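Local coordinates for protein transcriptional activator TenA-1 (Sulfolobus solfataricus P2, PDB 2QZC) that is a putative TenA-like thiaminase with a heme oxygenase-like helical fold and probably acts in the breakdown or salvage of thiamine-related compounds, at residues 18-28 with 196-207. Numbering follows the deposited sequence. Where two conformers were deposited one is given.
Sequences LWNKYVKHEFI and VRFEIGFWDASL. With IMD (imidazole), chain C.
His25 lies flat over the CB of Trp203, which sits 3.4 Å from the centroid of the histidine ring and almost on its normal. Both nitrogens of the histidine are used. As the N-cap of helix 26-32, His25 accepts from Phe27 N at ND1 in a nearly straight bond (171°), while its NE2 donates to Asp204 OD1 at 2.8 Å. That oxygen lies in the ring plane but is approached from above its own carboxylate plane. The two bonds fix the ring's rotation and tie the start of one helix to the side of another.

The indole of Trp203 extends inward between Tyr22 and Phe27. Its six-membered ring runs nearly parallel to Phe27, planes 23° apart, yet slid so that Phe27 CD1 meets Trp203 CE3 near the rims; Ile28 covers part of an indole face. Trp203 NE1 donates to Tyr22 O at 3.3 Å, well bent, just where helix 18-23 ends.

Tyr22 drops as a knob among Val196, Glu199, Ile200 and Trp203. Glu199 runs alongside, CB over the phenol face; its OE2 accepts from N1 of a bound imidazole (2.8 Å), probably from the crystallisation liquor, and is also hydrogen-bonded to Tyr115 OH.

The axis of helix 18-23 crosses that of 196-207, part of helix 186-208, at 34°. Tyr44 of helix 38-63 packs against Phe27 and Trp203, and helix 127-148 backs Tyr22, Ile28 and Glu199, completing this corner of the all-helical bundle.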
loop_
_atom_site.group_PDB
_atom_site.type_symbol
_atom_site.label_atom_id
_atom_site.label_comp_id
_atom_site.label_asym_id
_atom_site.label_seq_id
_atom_site.Cartn_x
_atom_site.Cartn_y
_atom_site.Cartn_z
ATOM N N LEU A 18 19.823 -1.849 -25.155
ATOM C CA LEU A 18 18.471 -1.368 -24.877
ATOM C C LEU A 18 18.442 -0.263 -23.847
ATOM O O LEU A 18 17.540 0.564 -23.883
ATOM C CB LEU A 18 17.567 -2.519 -24.384
ATOM C CG LEU A 18 17.238 -3.633 -25.357
ATOM C CD1 LEU A 18 16.509 -4.809 -24.656
ATOM C CD2 LEU A 18 16.401 -3.090 -26.522
ATOM N N TRP A 19 19.381 -0.249 -22.899
ATOM C CA TRP A 19 19.359 0.747 -21.849
ATOM C C TRP A 19 19.435 2.158 -22.394
ATOM O O TRP A 19 18.609 3.002 -22.051
ATOM C CB TRP A 19 20.402 0.503 -20.765
ATOM C CG TRP A 19 20.164 1.383 -19.564
ATOM C CD1 TRP A 19 20.921 2.451 -19.176
ATOM C CD2 TRP A 19 19.092 1.283 -18.609
ATOM N NE1 TRP A 19 20.397 3.020 -18.039
ATOM C CE2 TRP A 19 19.293 2.308 -17.644
ATOM C CE3 TRP A 19 18.005 0.409 -18.439
ATOM C CZ2 TRP A 19 18.404 2.497 -16.557
ATOM C CZ3 TRP A 19 17.156 0.594 -17.359
ATOM C CH2 TRP A 19 17.342 1.605 -16.444
ATOM N N ASN A 20 20.398 2.424 -23.262
ATOM C CA ASN A 20 20.492 3.771 -23.842
ATOM C C ASN A 20 19.359 4.067 -24.819
ATOM O O ASN A 20 18.977 5.232 -24.958
ATOM C CB ASN A 20 21.879 4.047 -24.446
ATOM C CG ASN A 20 22.935 4.304 -23.368
ATOM O OD1 ASN A 20 22.620 4.687 -22.232
ATOM N ND2 ASN A 20 24.188 4.079 -23.719
ATOM N N LYS A 21 18.804 3.041 -25.473
ATOM C CA LYS A 21 17.617 3.260 -26.323
ATOM C C LYS A 21 16.444 3.799 -25.503
ATOM O O LYS A 21 15.582 4.502 -26.023
ATOM C CB LYS A 21 17.211 2.008 -27.085
ATOM C CG LYS A 21 18.181 1.664 -28.220
ATOM C CD LYS A 21 17.796 0.422 -28.963
ATOM C CE LYS A 21 18.783 0.153 -30.098
ATOM N NZ LYS A 21 18.290 -0.995 -30.908
ATOM N N TYR A 22 16.411 3.431 -24.213
ATOM C CA TYR A 22 15.414 3.909 -23.254
ATOM C C TYR A 22 15.774 5.291 -22.693
ATOM O O TYR A 22 15.031 6.262 -22.886
ATOM C CB TYR A 22 15.256 2.849 -22.133
ATOM C CG TYR A 22 14.552 3.260 -20.851
ATOM C CD1 TYR A 22 13.518 4.181 -20.841
ATOM C CD2 TYR A 22 14.887 2.646 -19.634
ATOM C CE1 TYR A 22 12.888 4.544 -19.661
ATOM C CE2 TYR A 22 14.234 2.981 -18.447
ATOM C CZ TYR A 22 13.205 3.901 -18.491
ATOM O OH TYR A 22 12.548 4.255 -17.329
ATOM N N VAL A 23 16.887 5.393 -21.983
ATOM C CA VAL A 23 17.205 6.621 -21.253
ATOM C C VAL A 23 17.758 7.756 -22.116
ATOM O O VAL A 23 17.799 8.893 -21.640
ATOM C CB VAL A 23 18.086 6.377 -20.014
ATOM C CG1 VAL A 23 17.406 5.413 -19.024
ATOM C CG2 VAL A 23 19.498 5.909 -20.409
ATOM N N LYS A 24 18.152 7.445 -23.344
ATOM C CA LYS A 24 18.590 8.457 -24.323
ATOM C C LYS A 24 17.673 8.436 -25.545
ATOM O O LYS A 24 18.071 8.828 -26.651
ATOM C CB LYS A 24 20.064 8.250 -24.737
ATOM C CG LYS A 24 21.032 8.257 -23.599
ATOM C CD LYS A 24 22.487 8.051 -24.098
ATOM C CE LYS A 24 23.510 8.323 -22.973
ATOM N NZ LYS A 24 24.884 8.187 -23.483
ATOM N N HIS A 25 16.404 8.042 -25.349
ATOM C CA HIS A 25 15.429 7.994 -26.441
ATOM C C HIS A 25 15.226 9.384 -27.078
ATOM O O HIS A 25 15.333 10.395 -26.391
ATOM C CB HIS A 25 14.064 7.523 -25.876
ATOM C CG HIS A 25 13.097 7.068 -26.915
ATOM N ND1 HIS A 25 12.323 7.927 -27.676
ATOM C CD2 HIS A 25 12.751 5.812 -27.281
ATOM C CE1 HIS A 25 11.579 7.203 -28.498
ATOM N NE2 HIS A 25 11.826 5.914 -28.280
ATOM N N GLU A 26 14.923 9.389 -28.375
ATOM C CA GLU A 26 14.574 10.607 -29.128
ATOM C C GLU A 26 13.627 11.515 -28.335
ATOM O O GLU A 26 13.808 12.731 -28.278
ATOM C CB GLU A 26 13.927 10.224 -30.453
ATOM C CG GLU A 26 13.438 11.394 -31.314
ATOM C CD GLU A 26 12.839 10.963 -32.640
ATOM O OE1 GLU A 26 12.824 9.755 -32.966
ATOM O OE2 GLU A 26 12.360 11.874 -33.353
ATOM N N PHE A 27 12.592 10.935 -27.734
ATOM C CA PHE A 27 11.609 11.692 -26.952
ATOM C C PHE A 27 12.323 12.512 -25.871
ATOM O O PHE A 27 12.011 13.684 -25.666
ATOM C CB PHE A 27 10.599 10.724 -26.308
ATOM C CG PHE A 27 9.444 11.389 -25.600
ATOM C CD1 PHE A 27 9.578 11.909 -24.298
ATOM C CD2 PHE A 27 8.186 11.422 -26.175
ATOM C CE1 PHE A 27 8.482 12.465 -23.615
ATOM C CE2 PHE A 27 7.096 11.981 -25.507
ATOM C CZ PHE A 27 7.254 12.514 -24.220
ATOM N N ILE A 28 13.236 11.873 -25.149
ATOM C CA ILE A 28 14.010 12.513 -24.084
ATOM C C ILE A 28 14.981 13.568 -24.624
ATOM O O ILE A 28 15.110 14.651 -24.027
ATOM C CB ILE A 28 14.775 11.452 -23.268
ATOM C CG1 ILE A 28 13.734 10.629 -22.485
ATOM C CG2 ILE A 28 15.871 12.071 -22.357
ATOM C CD1 ILE A 28 14.319 9.283 -22.012
ATOM N N VAL A 196 12.123 -2.781 -20.017
ATOM C CA VAL A 196 12.886 -1.800 -20.795
ATOM C C VAL A 196 12.334 -1.709 -22.235
ATOM O O VAL A 196 12.178 -0.609 -22.780
ATOM C CB VAL A 196 14.412 -2.105 -20.783
ATOM C CG1 VAL A 196 15.163 -1.127 -21.718
ATOM C CG2 VAL A 196 14.950 -2.041 -19.353
ATOM N N ARG A 197 11.994 -2.842 -22.844
ATOM C CA ARG A 197 11.375 -2.807 -24.180
ATOM C C ARG A 197 10.063 -2.016 -24.140
ATOM O O ARG A 197 9.772 -1.241 -25.053
ATOM C CB ARG A 197 11.100 -4.181 -24.734
ATOM C CG ARG A 197 12.370 -4.995 -25.052
ATOM C CD ARG A 197 11.987 -6.320 -25.725
ATOM N NE ARG A 197 13.180 -7.169 -25.926
ATOM C CZ ARG A 197 14.047 -7.048 -26.913
ATOM N NH1 ARG A 197 13.963 -6.099 -27.819
ATOM N NH2 ARG A 197 15.057 -7.923 -26.952
ATOM N N PHE A 198 9.271 -2.183 -23.078
ATOM C CA PHE A 198 8.020 -1.448 -22.991
ATOM C C PHE A 198 8.262 0.055 -22.813
ATOM O O PHE A 198 7.472 0.868 -23.311
ATOM C CB PHE A 198 7.128 -1.977 -21.858
ATOM C CG PHE A 198 6.517 -3.313 -22.120
ATOM C CD1 PHE A 198 5.672 -3.460 -23.206
ATOM C CD2 PHE A 198 6.585 -4.351 -21.203
ATOM C CE1 PHE A 198 5.033 -4.686 -23.463
ATOM C CE2 PHE A 198 6.006 -5.553 -21.442
ATOM C CZ PHE A 198 5.209 -5.745 -22.560
ATOM N N GLU A 199 9.292 0.444 -22.072
ATOM C CA GLU A 199 9.625 1.871 -21.915
ATOM C C GLU A 199 9.978 2.498 -23.250
ATOM O O GLU A 199 9.497 3.587 -23.613
ATOM C CB GLU A 199 10.781 2.039 -20.933
ATOM C CG GLU A 199 10.408 1.799 -19.493
ATOM C CD GLU A 199 9.495 2.859 -18.922
ATOM O OE1 GLU A 199 9.351 3.960 -19.512
ATOM O OE2 GLU A 199 8.897 2.604 -17.843
ATOM N N ILE A 200 10.836 1.819 -24.018
ATOM C CA ILE A 200 11.203 2.292 -25.358
ATOM C C ILE A 200 9.931 2.446 -26.217
ATOM O O ILE A 200 9.716 3.494 -26.872
ATOM C CB ILE A 200 12.195 1.334 -26.019
ATOM C CG1 ILE A 200 13.519 1.316 -25.252
ATOM C CG2 ILE A 200 12.449 1.747 -27.487
ATOM C CD1 ILE A 200 14.429 0.096 -25.570
ATOM N N GLY A 201 9.090 1.424 -26.202
ATOM C CA GLY A 201 7.838 1.455 -26.929
ATOM C C GLY A 201 6.903 2.547 -26.474
ATOM O O GLY A 201 6.159 3.124 -27.268
ATOM N N PHE A 202 6.916 2.843 -25.179
ATOM C CA PHE A 202 6.038 3.895 -24.605
ATOM C C PHE A 202 6.392 5.276 -25.177
ATOM O O PHE A 202 5.504 6.036 -25.585
ATOM C CB PHE A 202 6.166 3.889 -23.059
ATOM C CG PHE A 202 5.014 4.522 -22.334
ATOM C CD1 PHE A 202 4.923 5.890 -22.164
ATOM C CD2 PHE A 202 4.010 3.723 -21.799
ATOM C CE1 PHE A 202 3.767 6.469 -21.511
ATOM C CE2 PHE A 202 2.937 4.279 -21.113
ATOM C CZ PHE A 202 2.815 5.644 -20.997
ATOM N N TRP A 203 7.686 5.553 -25.258
ATOM C CA TRP A 203 8.126 6.825 -25.858
ATOM C C TRP A 203 7.828 6.823 -27.352
ATOM O O TRP A 203 7.424 7.855 -27.894
ATOM C CB TRP A 203 9.618 7.034 -25.686
ATOM C CG TRP A 203 10.280 7.115 -24.377
ATOM C CD1 TRP A 203 11.413 6.430 -24.018
ATOM C CD2 TRP A 203 9.970 7.969 -23.275
ATOM N NE1 TRP A 203 11.824 6.821 -22.784
ATOM C CE2 TRP A 203 10.943 7.726 -22.280
ATOM C CE3 TRP A 203 8.935 8.903 -23.018
ATOM C CZ2 TRP A 203 10.939 8.377 -21.013
ATOM C CZ3 TRP A 203 8.928 9.542 -21.807
ATOM C CH2 TRP A 203 9.960 9.274 -20.802
ATOM N N ASP A 204 8.084 5.710 -28.048
ATOM C CA ASP A 204 7.779 5.517 -29.500
ATOM C C ASP A 204 6.294 5.864 -29.774
ATOM O O ASP A 204 5.927 6.586 -30.715
ATOM C CB ASP A 204 7.946 4.027 -29.995
ATOM C CG ASP A 204 9.413 3.452 -30.020
ATOM O OD1 ASP A 204 10.364 4.237 -30.012
ATOM O OD2 ASP A 204 9.581 2.160 -30.038
ATOM N N ALA A 205 5.424 5.279 -28.963
ATOM C CA ALA A 205 3.980 5.409 -29.130
ATOM C C ALA A 205 3.501 6.841 -28.911
ATOM O O ALA A 205 2.524 7.279 -29.554
ATOM C CB ALA A 205 3.249 4.438 -28.195
ATOM N N SER A 206 4.195 7.575 -28.035
ATOM C CA SER A 206 3.880 8.981 -27.794
ATOM C C SER A 206 4.350 9.824 -28.989
ATOM O O SER A 206 3.603 10.694 -29.444
ATOM C CB SER A 206 4.442 9.463 -26.461
ATOM O OG SER A 206 3.673 8.956 -25.371
ATOM N N LEU A 207 5.565 9.601 -29.505
ATOM C CA LEU A 207 6.012 10.356 -30.704
ATOM C C LEU A 207 5.050 10.187 -31.889
ATOM O O LEU A 207 4.815 11.125 -32.645
ATOM C CB LEU A 207 7.448 9.964 -31.087
ATOM C CG LEU A 207 8.560 10.375 -30.141
ATOM C CD1 LEU A 207 9.926 9.808 -30.607
ATOM C CD2 LEU A 207 8.640 11.900 -29.995
HETATM N N1 IMD C . 6.872 4.517 -17.649
HETATM C C2 IMD C . 6.599 5.522 -16.847
HETATM N N3 IMD C . 5.495 6.092 -17.293
HETATM C C4 IMD C . 5.051 5.414 -18.354
HETATM C C5 IMD C . 5.928 4.387 -18.590
#